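Local coordinates for putative modulator of DNA gyrase (Bacteroides thetaiotaomicron, PDB 1VPB), which probably acts as a metallopeptidase of the PmbA/TldD (U62) family, at residues A[247-252]-A[444-449]; A[370-375]-A[395-400]; A[391-396]-A[410-415]. All coordinates share one frame; numbering follows the deposited sequence.

Interaction 1 (A[247-252]-A[444-449])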
loop_
_atom_site.group_PDB
_atom_site.type_symbol
_atom_site.label_atom_id
_atom_site.label_comp_id
_atom_site.label_asym_id
_atom_site.label_seq_id
_atom_site.Cartn_x
_atom_site.Cartn_y
_atom_site.Cartn_z
ATOM N N TYR A 247 24.573 9.509 -23.603
ATOM C CA TYR A 247 24.934 10.718 -22.862
ATOM C C TYR A 247 25.665 10.300 -21.607
ATOM O O TYR A 247 25.443 9.220 -21.092
ATOM C CB TYR A 247 23.686 11.473 -22.405
ATOM C CG TYR A 247 22.854 12.122 -23.500
ATOM C CD1 TYR A 247 21.874 11.403 -24.185
ATOM C CD2 TYR A 247 23.010 13.473 -23.802
ATOM C CE1 TYR A 247 21.085 12.022 -25.175
ATOM C CE2 TYR A 247 22.235 14.080 -24.768
ATOM C CZ TYR A 247 21.273 13.358 -25.449
ATOM O OH TYR A 247 20.505 13.984 -26.421
ATOM N N THR A 248 26.469 11.202 -21.064
ATOM C CA THR A 248 26.914 11.076 -19.676
ATOM C C THR A 248 25.704 11.301 -18.756
ATOM O O THR A 248 25.007 12.309 -18.905
ATOM C CB THR A 248 27.930 12.144 -19.353
ATOM O OG1 THR A 248 29.057 12.041 -20.245
ATOM C CG2 THR A 248 28.488 11.980 -17.935
ATOM N N MET A 249 25.456 10.391 -17.827
ATOM C CA MET A 249 24.346 10.556 -16.896
ATOM C C MET A 249 24.846 11.006 -15.530
ATOM O O MET A 249 25.675 10.346 -14.919
ATOM C CB MET A 249 23.547 9.259 -16.754
ATOM C CG MET A 249 22.366 9.415 -15.813
ATOM S SD MET A 249 21.213 8.057 -15.689
ATOM C CE MET A 249 22.237 6.716 -15.165
ATOM N N VAL A 250 24.334 12.150 -15.067
ATOM C CA VAL A 250 24.586 12.605 -13.703
ATOM C C VAL A 250 23.285 12.396 -12.890
ATOM O O VAL A 250 22.193 12.692 -13.368
ATOM C CB VAL A 250 25.045 14.083 -13.646
ATOM C CG1 VAL A 250 25.394 14.472 -12.201
ATOM C CG2 VAL A 250 26.256 14.301 -14.555
ATOM N N VAL A 251 23.414 11.860 -11.685
ATOM C CA VAL A 251 22.261 11.642 -10.802
ATOM C C VAL A 251 22.481 12.287 -9.443
ATOM O O VAL A 251 23.531 12.130 -8.835
ATOM C CB VAL A 251 21.972 10.150 -10.611
ATOM C CG1 VAL A 251 20.595 9.960 -9.925
ATOM C CG2 VAL A 251 22.034 9.414 -11.934
ATOM N N ASP A 252 21.465 13.021 -8.970
ATOM C CA ASP A 252 21.587 13.739 -7.694
ATOM C C ASP A 252 21.408 12.817 -6.509
ATOM O O ASP A 252 21.041 11.662 -6.688
ATOM C CB ASP A 252 20.670 14.964 -7.662
ATOM C CG ASP A 252 19.195 14.634 -7.758
ATOM O OD1 ASP A 252 18.785 13.504 -7.417
ATOM O OD2 ASP A 252 18.387 15.520 -8.172
ATOM N N GLU A 444 29.261 7.091 -17.522
ATOM C CA GLU A 444 29.495 7.415 -18.912
ATOM C C GLU A 444 28.779 6.476 -19.866
ATOM O O GLU A 444 28.657 5.288 -19.601
ATOM C CB GLU A 444 30.995 7.342 -19.223
ATOM C CG GLU A 444 31.849 8.414 -18.578
ATOM C CD GLU A 444 31.588 9.809 -19.100
ATOM O OE1 GLU A 444 30.900 9.940 -20.147
ATOM O OE2 GLU A 444 32.077 10.783 -18.448
ATOM N N GLY A 445 28.367 7.024 -21.008
ATOM C CA GLY A 445 27.887 6.226 -22.140
ATOM C C GLY A 445 26.585 5.510 -21.837
ATOM O O GLY A 445 26.474 4.300 -22.007
ATOM N N VAL A 446 25.608 6.279 -21.361
ATOM C CA VAL A 446 24.310 5.739 -20.958
ATOM C C VAL A 446 23.295 6.082 -22.063
ATOM O O VAL A 446 23.303 7.191 -22.598
ATOM C CB VAL A 446 23.855 6.327 -19.618
ATOM C CG1 VAL A 446 22.445 5.854 -19.239
ATOM C CG2 VAL A 446 24.843 5.942 -18.506
ATOM N N ASP A 447 22.435 5.111 -22.381
ATOM C CA ASP A 447 21.412 5.236 -23.410
ATOM C C ASP A 447 20.145 5.904 -22.914
ATOM O O ASP A 447 19.540 5.469 -21.917
ATOM C CB ASP A 447 21.079 3.853 -23.983
ATOM C CG ASP A 447 22.028 3.450 -25.046
ATOM O OD1 ASP A 447 22.058 4.144 -26.098
ATOM O OD2 ASP A 447 22.766 2.465 -24.924
ATOM N N PHE A 448 19.782 6.978 -23.622
ATOM C CA PHE A 448 18.503 7.677 -23.429
ATOM C C PHE A 448 17.739 7.649 -24.748
ATOM O O PHE A 448 18.324 7.893 -25.819
ATOM C CB PHE A 448 18.699 9.137 -23.011
ATOM C CG PHE A 448 19.358 9.311 -21.681
ATOM C CD1 PHE A 448 20.748 9.163 -21.559
ATOM C CD2 PHE A 448 18.614 9.658 -20.554
ATOM C CE1 PHE A 448 21.370 9.337 -20.343
ATOM C CE2 PHE A 448 19.220 9.817 -19.319
ATOM C CZ PHE A 448 20.608 9.649 -19.203
ATOM N N SER A 449 16.438 7.395 -24.646
ATOM C CA SER A 449 15.555 7.363 -25.814
ATOM C C SER A 449 14.217 8.024 -25.520
ATOM O O SER A 449 13.747 8.022 -24.389
ATOM C CB SER A 449 15.319 5.922 -26.212
ATOM O OG SER A 449 14.969 5.160 -25.069
#

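Interaction 2 (A[370-375]-A[395-400])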
loop_
_atom_site.group_PDB
_atom_site.type_symbol
_atom_site.label_atom_id
_atom_site.label_comp_id
_atom_site.label_asym_id
_atom_site.label_seq_id
_atom_site.Cartn_x
_atom_site.Cartn_y
_atom_site.Cartn_z
ATOM N N LYS A 370 28.737 16.553 -22.469
ATOM C CA LYS A 370 27.419 16.248 -23.023
ATOM C C LYS A 370 26.740 15.224 -22.169
ATOM O O LYS A 370 27.139 14.055 -22.136
ATOM C CB LYS A 370 27.523 15.719 -24.444
ATOM C CG LYS A 370 26.197 15.300 -25.085
ATOM C CD LYS A 370 26.394 14.908 -26.568
ATOM C CE LYS A 370 25.155 14.215 -27.127
ATOM N NZ LYS A 370 25.337 13.788 -28.539
ATOM N N GLY A 371 25.726 15.658 -21.433
ATOM C CA GLY A 371 25.116 14.762 -20.494
ATOM C C GLY A 371 23.698 15.150 -20.215
ATOM O O GLY A 371 23.176 16.103 -20.793
ATOM N N ILE A 372 23.111 14.381 -19.327
ATOM C CA ILE A 372 21.795 14.651 -18.765
ATOM C C ILE A 372 21.902 14.489 -17.271
ATOM O O ILE A 372 22.398 13.475 -16.760
ATOM C CB ILE A 372 20.752 13.669 -19.356
ATOM C CG1 ILE A 372 20.569 13.983 -20.839
ATOM C CG2 ILE A 372 19.425 13.732 -18.559
ATOM C CD1 ILE A 372 19.583 13.064 -21.570
ATOM N N LEU A 373 21.398 15.486 -16.553
ATOM C CA LEU A 373 21.280 15.401 -15.120
ATOM C C LEU A 373 19.892 14.845 -14.847
ATOM O O LEU A 373 18.903 15.404 -15.305
ATOM C CB LEU A 373 21.419 16.790 -14.497
ATOM C CG LEU A 373 20.990 16.835 -13.019
ATOM C CD1 LEU A 373 21.869 15.999 -12.104
ATOM C CD2 LEU A 373 20.929 18.288 -12.557
ATOM N N VAL A 374 19.825 13.747 -14.108
ATOM C CA VAL A 374 18.559 13.143 -13.693
ATOM C C VAL A 374 18.129 13.630 -12.313
ATOM O O VAL A 374 18.796 13.395 -11.299
ATOM C CB VAL A 374 18.664 11.599 -13.720
ATOM C CG1 VAL A 374 17.385 10.947 -13.147
ATOM C CG2 VAL A 374 18.906 11.163 -15.156
ATOM N N THR A 375 17.008 14.345 -12.279
ATOM C CA THR A 375 16.493 14.854 -11.014
ATOM C C THR A 375 15.263 14.105 -10.559
ATOM O O THR A 375 14.658 14.451 -9.523
ATOM C CB THR A 375 16.151 16.354 -11.143
ATOM O OG1 THR A 375 15.181 16.573 -12.187
ATOM C CG2 THR A 375 17.366 17.136 -11.550
ATOM N N GLY A 395 14.881 15.927 -15.850
ATOM C CA GLY A 395 16.045 16.656 -15.386
ATOM C C GLY A 395 16.458 17.775 -16.326
ATOM O O GLY A 395 15.642 18.606 -16.748
ATOM N N PHE A 396 17.749 17.809 -16.638
ATOM C CA PHE A 396 18.304 18.825 -17.494
ATOM C C PHE A 396 19.359 18.271 -18.417
ATOM O O PHE A 396 20.151 17.397 -18.031
ATOM C CB PHE A 396 18.947 19.917 -16.655
ATOM C CG PHE A 396 17.958 20.812 -16.020
ATOM C CD1 PHE A 396 17.436 20.496 -14.782
ATOM C CD2 PHE A 396 17.513 21.954 -16.692
ATOM C CE1 PHE A 396 16.487 21.308 -14.189
ATOM C CE2 PHE A 396 16.577 22.774 -16.100
ATOM C CZ PHE A 396 16.066 22.433 -14.834
ATOM N N LEU A 397 19.385 18.820 -19.619
ATOM C CA LEU A 397 20.516 18.625 -20.504
ATOM C C LEU A 397 21.727 19.346 -19.897
ATOM O O LEU A 397 21.582 20.412 -19.276
ATOM C CB LEU A 397 20.163 19.164 -21.886
ATOM C CG LEU A 397 21.069 18.926 -23.074
ATOM C CD1 LEU A 397 21.325 17.427 -23.244
ATOM C CD2 LEU A 397 20.440 19.542 -24.338
ATOM N N ILE A 398 22.913 18.755 -20.079
ATOM C CA ILE A 398 24.194 19.345 -19.652
ATOM C C ILE A 398 25.009 19.542 -20.901
ATOM O O ILE A 398 25.246 18.579 -21.612
ATOM C CB ILE A 398 25.013 18.422 -18.698
ATOM C CG1 ILE A 398 24.205 17.938 -17.483
ATOM C CG2 ILE A 398 26.237 19.160 -18.202
ATOM C CD1 ILE A 398 24.901 16.844 -16.678
ATOM N N GLU A 399 25.412 20.781 -21.160
ATOM C CA GLU A 399 26.189 21.124 -22.341
ATOM C C GLU A 399 27.359 21.977 -21.870
ATOM O O GLU A 399 27.164 23.049 -21.294
ATOM C CB GLU A 399 25.341 21.896 -23.354
ATOM C CG GLU A 399 24.021 21.247 -23.750
ATOM C CD GLU A 399 23.283 22.033 -24.825
ATOM O OE1 GLU A 399 23.641 21.909 -26.020
ATOM O OE2 GLU A 399 22.344 22.768 -24.486
ATOM N N ASN A 400 28.569 21.470 -22.091
ATOM C CA ASN A 400 29.788 22.148 -21.701
ATOM C C ASN A 400 29.733 22.590 -20.247
ATOM O O ASN A 400 30.039 23.738 -19.927
ATOM C CB ASN A 400 30.049 23.324 -22.659
ATOM C CG ASN A 400 30.226 22.853 -24.083
ATOM O OD1 ASN A 400 30.976 21.905 -24.332
ATOM N ND2 ASN A 400 29.512 23.479 -25.019
#

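Interaction 3 (A[391-396]-A[410-415])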
loop_
_atom_site.group_PDB
_atom_site.type_symbol
_atom_site.label_atom_id
_atom_site.label_comp_id
_atom_site.label_asym_id
_atom_site.label_seq_id
_atom_site.Cartn_x
_atom_site.Cartn_y
_atom_site.Cartn_z
ATOM N N TYR A 391 13.875 3.102 -17.380
ATOM C CA TYR A 391 13.204 3.987 -16.430
ATOM C C TYR A 391 12.901 5.311 -17.047
ATOM O O TYR A 391 13.658 5.813 -17.870
ATOM C CB TYR A 391 14.034 4.253 -15.180
ATOM C CG TYR A 391 14.501 3.050 -14.421
ATOM C CD1 TYR A 391 13.597 2.180 -13.794
ATOM C CD2 TYR A 391 15.854 2.837 -14.225
ATOM C CE1 TYR A 391 14.063 1.095 -13.070
ATOM C CE2 TYR A 391 16.305 1.779 -13.518
ATOM C CZ TYR A 391 15.430 0.909 -12.941
ATOM O OH TYR A 391 15.943 -0.128 -12.228
ATOM N N GLY A 392 11.796 5.912 -16.629
ATOM C CA GLY A 392 11.499 7.247 -17.097
ATOM C C GLY A 392 12.310 8.243 -16.299
ATOM O O GLY A 392 12.448 8.104 -15.086
ATOM N N ILE A 393 12.813 9.260 -16.984
ATOM C CA ILE A 393 13.587 10.306 -16.342
ATOM C C ILE A 393 13.108 11.725 -16.702
ATOM O O ILE A 393 12.490 11.980 -17.728
ATOM C CB ILE A 393 15.107 10.147 -16.663
ATOM C CG1 ILE A 393 15.395 10.395 -18.147
ATOM C CG2 ILE A 393 15.595 8.771 -16.197
ATOM C CD1 ILE A 393 15.902 11.837 -18.462
ATOM N N GLU A 394 13.419 12.624 -15.791
ATOM C CA GLU A 394 13.378 14.031 -16.031
ATOM C C GLU A 394 14.613 14.703 -15.419
ATOM O O GLU A 394 15.284 14.135 -14.544
ATOM C CB GLU A 394 12.085 14.590 -15.435
ATOM C CG GLU A 394 12.007 14.589 -13.918
ATOM C CD GLU A 394 10.758 15.320 -13.431
ATOM O OE1 GLU A 394 10.752 16.579 -13.378
ATOM O OE2 GLU A 394 9.783 14.623 -13.121
ATOM N N GLY A 395 14.881 15.927 -15.850
ATOM C CA GLY A 395 16.045 16.656 -15.386
ATOM C C GLY A 395 16.458 17.775 -16.326
ATOM O O GLY A 395 15.642 18.606 -16.748
ATOM N N PHE A 396 17.749 17.809 -16.638
ATOM C CA PHE A 396 18.304 18.825 -17.494
ATOM C C PHE A 396 19.359 18.271 -18.417
ATOM O O PHE A 396 20.151 17.397 -18.031
ATOM C CB PHE A 396 18.947 19.917 -16.655
ATOM C CG PHE A 396 17.958 20.812 -16.020
ATOM C CD1 PHE A 396 17.436 20.496 -14.782
ATOM C CD2 PHE A 396 17.513 21.954 -16.692
ATOM C CE1 PHE A 396 16.487 21.308 -14.189
ATOM C CE2 PHE A 396 16.577 22.774 -16.100
ATOM C CZ PHE A 396 16.066 22.433 -14.834
ATOM N N MET A 410 11.687 11.079 -21.523
ATOM C CA MET A 410 12.765 10.212 -22.024
ATOM C C MET A 410 12.864 8.980 -21.149
ATOM O O MET A 410 12.494 8.994 -19.973
ATOM C CB MET A 410 14.117 10.943 -22.021
ATOM C CG MET A 410 14.172 12.235 -22.825
ATOM S SD MET A 410 14.196 11.984 -24.556
ATOM C CE MET A 410 15.844 11.291 -24.785
ATOM N N ASN A 411 13.399 7.917 -21.723
ATOM C CA ASN A 411 13.716 6.733 -20.951
ATOM C C ASN A 411 15.200 6.485 -20.957
ATOM O O ASN A 411 15.867 6.661 -21.992
ATOM C CB ASN A 411 13.021 5.524 -21.553
ATOM C CG ASN A 411 11.520 5.547 -21.319
ATOM O OD1 ASN A 411 11.056 5.855 -20.222
ATOM N ND2 ASN A 411 10.772 5.200 -22.339
ATOM N N VAL A 412 15.687 6.039 -19.814
ATOM C CA VAL A 412 17.048 5.535 -19.694
ATOM C C VAL A 412 16.962 3.999 -19.681
ATOM O O VAL A 412 16.141 3.418 -18.955
ATOM C CB VAL A 412 17.759 6.128 -18.426
ATOM C CG1 VAL A 412 17.225 5.535 -17.119
ATOM C CG2 VAL A 412 19.269 5.942 -18.529
ATOM N N THR A 413 17.785 3.347 -20.504
ATOM C CA THR A 413 17.734 1.900 -20.647
ATOM C C THR A 413 19.131 1.354 -20.636
ATOM O O THR A 413 20.080 2.088 -20.863
ATOM C CB THR A 413 17.088 1.467 -21.973
ATOM O OG1 THR A 413 17.862 1.939 -23.096
ATOM C CG2 THR A 413 15.704 2.084 -22.146
ATOM N N GLY A 414 19.232 0.055 -20.395
ATOM C CA GLY A 414 20.523 -0.627 -20.389
ATOM C C GLY A 414 20.445 -1.843 -19.514
ATOM O O GLY A 414 19.362 -2.380 -19.282
ATOM N N ASN A 415 21.605 -2.277 -19.003
ATOM C CA ASN A 415 21.676 -3.387 -18.088
ATOM C C ASN A 415 22.403 -2.872 -16.860
ATOM O O ASN A 415 23.363 -2.108 -16.975
ATOM C CB ASN A 415 22.417 -4.589 -18.694
ATOM C CG ASN A 415 22.506 -5.749 -17.728
ATOM O OD1 ASN A 415 23.415 -5.831 -16.881
ATOM N ND2 ASN A 415 21.536 -6.658 -17.821
#

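Interaction 1 (A[247-252]-A[444-449])
Strands 247-251 and 446-449 meet almost at a right angle, their axes 96° apart, yet they are still joined by one antiparallel hydrogen-bonded pair, Tyr247 with Val446. Tyr247 N gives its hydrogen to Val446 O at 2.8 Å, in the plane of that carbonyl, whereas Val446 N reaches Tyr247 O at 3.0 Å from above the carbonyl plane. On the side of Met249 and Phe448 the strands cross away from each other and side chains make the contact. Phe448, its CG beside the backbone N (chi1 -64°), lays CD1 3.6 Å from Tyr247 CD1; the two ring planes are nearly perpendicular, but the approach is oblique. At its far end, Phe448 CZ is met edge-on by Met249, whose CG lies 3.8 Å away, and the sulfur beside it makes a Met-aromatic contact. Met249 CB also packs on Val446 CG2, at 4.0 Å. Where the chain turns its corner at 444 and 445, Glu444 folds back at chi2 (-67°) so that Thr248 OG1 donates to Glu444 OE1 at 2.8 Å, entering from above the carboxylate plane. The hydroxyl of Tyr247 is held by Gln243 O. The bridge brings strand 446-450, paired also with 402-413, back to strand 245-251, curling the C-terminal mixed sheet. Strand 245-251 also pairs in parallel with 370-378, while Val446 and Met249 rest on Val412, and Phe448 on Met410, of strand 402-413.

Interaction 2 (A[370-375]-A[395-400])
Four backbone hydrogen bonds join strands 370-375 and 395-399 through two antiparallel hydrogen-bonded pairs, Gly371 with Ile398 and Leu373 with Phe396. The shortest, Leu373 N to Phe396 O at 2.7 Å, runs nearly along the C=O axis. Gly371 N meets Ile398 O on a lone pair, but the return bond from Ile398 N, 2.8 Å from Gly371 O, arrives well above the carbonyl plane, not on a lone pair. Between these pairs Ile372 CA sends its hydrogen toward Phe396 O, at 3.3 Å. Side chains close over the backbone: Ile398, with CG1 beside its own N (chi1 -53°), extends CD1 across Gly371 to within 4.1 Å of Leu373 CB, using the room that a residue without a side chain leaves. On the Ile372 face, Leu397 CD1 bends down to 3.3 Å from Gly371 O. At the other end Gly395 adopts backbone angles open to glycine alone (phi 159°, psi -131°), bringing its CA 3.1 Å from Leu373 O and 3.3 Å from Thr375 OG1. Thr375 also bonds through its backbone to Glu394. Further out, Leu373 and Ile398 pack against Ile365 of helix 361-366 and Leu403 of strand 402-413, while Ile372 and Leu397 touch Tyr247 of strand 245-251, the parallel neighbour of strand 370-378.

Interaction 3 (A[391-396]-A[410-415])
Ile393 and Met410 stand side by side and point the same way, whereas Val412 crosses Ile393 at about a right angle. Ile393 holds CG1 in the crowded position between backbone N and carbonyl carbon (chi1 67°), which sets CD1 4.1 Å from Met410 CB and turns CG2 toward Val412. Val412 takes the equivalent crowded position (chi1 72°), so that its CG1 fits between two neighbours, 3.7 Å from Ile393 CG2 and 3.9 Å from Tyr391 CB, near the edge of the tyrosine ring. These strands are the two arms of the beta hairpin 388-399/402-413, twisted so that the axes of the short segments lie at 124°. Tyr391 and Val412 exchange two backbone bonds, each 2.8 Å between donor N and acceptor O, and Ile393 N reaches Met410 O at 3.0 Å. On the reverse face Asn411, its CG beside the backbone N, leans over the bare backbone of Gly392, with OD1 3.4 Å from Gly392 CA. Arg258 makes a cation-pi contact with the Tyr391 ring, and Phe448 of strand 446-450 packs on both Ile393 and Met410.

All three contacts belong to one curled mixed sheet within the C-terminal domain range of the PmbA/TldD family. Their centres lie about 8 Å apart for interactions 1 and 2 and for interactions 1 and 3, and about 11 Å for interactions 2 and 3. Interaction 1 ties the first of these segments in the chain to the last, enclosing the other two, while interactions 2 and 3 share Gly395 and Phe396 on strand 388-399. Strand 245-251 pairs with 370-378, then 388-399, 402-413 and 446-450 follow, and the last returns to 245-251. The three contacts thus sit round a closed circuit of strands, with apolar side chains from each meeting inside.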